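Local coordinates for protein relik capsid n-terminal domain (Oryctolagus cuniculus, PDB 2XGU) that probably forms the outer, N-terminal part of the capsid shell of an ancient endogenous lentivirus and may bind cyclophilin A, as some related lentiviral capsids do, at residues A[100-105]-A[118-123]. Sequence-based numbering, arbitrary orientation.
Sequences DQIRGI and ADARTL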
# COMPACT_ATOMS: atom_id res chain seq x y z
N ASP A 100 -9.99 -15.62 1.43
CA ASP A 100 -9.16 -16.83 1.53
C ASP A 100 -8.65 -17.20 0.14
O ASP A 100 -7.46 -17.49 -0.04
CB ASP A 100 -9.94 -18.00 2.13
CG ASP A 100 -9.92 -18.02 3.65
OD1 ASP A 100 -9.15 -17.27 4.28
OD2 ASP A 100 -10.69 -18.82 4.23
N GLN A 101 -9.53 -17.14 -0.85
CA GLN A 101 -9.16 -17.45 -2.23
C GLN A 101 -8.15 -16.44 -2.78
O GLN A 101 -7.20 -16.80 -3.46
CB GLN A 101 -10.41 -17.48 -3.11
CG GLN A 101 -11.33 -18.67 -2.81
CD GLN A 101 -12.61 -18.65 -3.63
OE1 GLN A 101 -12.93 -19.63 -4.32
NE2 GLN A 101 -13.35 -17.56 -3.55
N ILE A 102 -8.38 -15.16 -2.49
CA ILE A 102 -7.45 -14.12 -2.93
C ILE A 102 -6.05 -14.35 -2.34
O ILE A 102 -5.05 -14.18 -3.04
CB ILE A 102 -8.01 -12.71 -2.63
CG1 ILE A 102 -9.21 -12.42 -3.53
CG2 ILE A 102 -6.95 -11.64 -2.78
CD1 ILE A 102 -10.12 -11.34 -2.97
N ARG A 103 -5.99 -14.79 -1.08
CA ARG A 103 -4.73 -15.05 -0.38
C ARG A 103 -4.10 -16.41 -0.74
O ARG A 103 -3.04 -16.76 -0.21
CB ARG A 103 -4.96 -14.99 1.13
CG ARG A 103 -5.37 -13.62 1.68
CD ARG A 103 -5.89 -13.72 3.12
NE ARG A 103 -4.84 -14.05 4.07
CZ ARG A 103 -5.04 -14.35 5.34
NH1 ARG A 103 -6.28 -14.36 5.84
NH2 ARG A 103 -4.01 -14.63 6.13
N GLY A 104 -4.76 -17.18 -1.60
CA GLY A 104 -4.26 -18.47 -2.04
C GLY A 104 -4.38 -19.61 -1.04
O GLY A 104 -3.70 -20.63 -1.15
N ILE A 105 -5.26 -19.46 -0.06
CA ILE A 105 -5.42 -20.47 0.98
C ILE A 105 -6.13 -21.71 0.45
O ILE A 105 -7.23 -21.62 -0.10
CB ILE A 105 -6.18 -19.90 2.17
CG1 ILE A 105 -5.37 -18.76 2.80
CG2 ILE A 105 -6.46 -20.99 3.21
CD1 ILE A 105 -6.09 -18.02 3.91
N ALA A 118 -6.42 -14.82 -11.92
CA ALA A 118 -5.53 -13.83 -12.53
C ALA A 118 -5.65 -12.45 -11.89
O ALA A 118 -4.65 -11.85 -11.47
CB ALA A 118 -5.78 -13.74 -14.03
N ASP A 119 -6.87 -11.93 -11.81
CA ASP A 119 -7.08 -10.69 -11.10
C ASP A 119 -6.79 -10.86 -9.60
O ASP A 119 -6.24 -9.96 -8.96
CB ASP A 119 -8.50 -10.16 -11.32
CG ASP A 119 -8.76 -8.88 -10.58
OD1 ASP A 119 -8.07 -7.87 -10.86
OD2 ASP A 119 -9.63 -8.89 -9.70
N ALA A 120 -7.14 -12.01 -9.03
CA ALA A 120 -6.97 -12.23 -7.60
C ALA A 120 -5.52 -12.15 -7.14
O ALA A 120 -5.24 -11.57 -6.10
CB ALA A 120 -7.56 -13.57 -7.20
N ARG A 121 -4.60 -12.75 -7.90
CA ARG A 121 -3.20 -12.72 -7.51
C ARG A 121 -2.67 -11.30 -7.60
O ARG A 121 -1.80 -10.92 -6.83
CB ARG A 121 -2.35 -13.68 -8.35
CG ARG A 121 -2.34 -13.39 -9.84
CD ARG A 121 -1.47 -14.42 -10.55
NE ARG A 121 -1.82 -14.53 -11.96
CZ ARG A 121 -1.40 -13.68 -12.89
NH1 ARG A 121 -0.61 -12.67 -12.55
NH2 ARG A 121 -1.78 -13.84 -14.16
N THR A 122 -3.19 -10.51 -8.54
CA THR A 122 -2.81 -9.11 -8.67
C THR A 122 -3.27 -8.33 -7.44
O THR A 122 -2.55 -7.49 -6.90
CB THR A 122 -3.46 -8.48 -9.91
OG1 THR A 122 -3.22 -9.30 -11.06
CG2 THR A 122 -2.87 -7.10 -10.16
N LEU A 123 -4.49 -8.62 -7.00
CA LEU A 123 -5.05 -7.97 -5.82
C LEU A 123 -4.31 -8.37 -4.55
O LEU A 123 -4.05 -7.53 -3.67
CB LEU A 123 -6.54 -8.31 -5.71
CG LEU A 123 -7.25 -7.67 -4.51
CD1 LEU A 123 -7.20 -6.16 -4.58
CD2 LEU A 123 -8.70 -8.16 -4.42
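Leu-123 N donates to Asp-119 O at 2.9 Å, a turn bond of helix 118-134, and the leucine side chain leaves that helix to meet Ile-102. This is the mostly helical N-terminal domain of a lentiviral capsid; here the short helix 99-102, which follows the long loop after helix 63-83, packs against the first turns of helix 118-134. The two backbones come close where the side chain is small: the CA atoms of Ile-102 and Ala-120 are 5.1 Å apart. Ile-102 does all the touching from its side, with three carbons. Its CG2 sits 3.7 Å from Ala-120 O, and CG1 lies 4.2 Å from Ala-120 CB. With CG1 beside the backbone N (chi1 -70°) and the chain extended beyond it, CD1 reaches 3.8 Å from Leu-123 CD2, the two side chains meeting at a slant. Trp-80 of helix 63-83 touches both of them, and Leu-97 touches Ile-102 and Ala-120, which makes the contact part of the domain core. Beyond Ile-102 the chain turns away through a Schellman motif: Gly-104 takes a positive phi of 75°, and Ile-105 N returns to Asp-100 O at 3.0 Å and Gly-104 N to Gln-101 O at 3.1 Å. The carbonyls there find partners in helix 49-57, Ile-102 O accepting from Ser-49 OG and Arg-103 O from Asn-53 ND2.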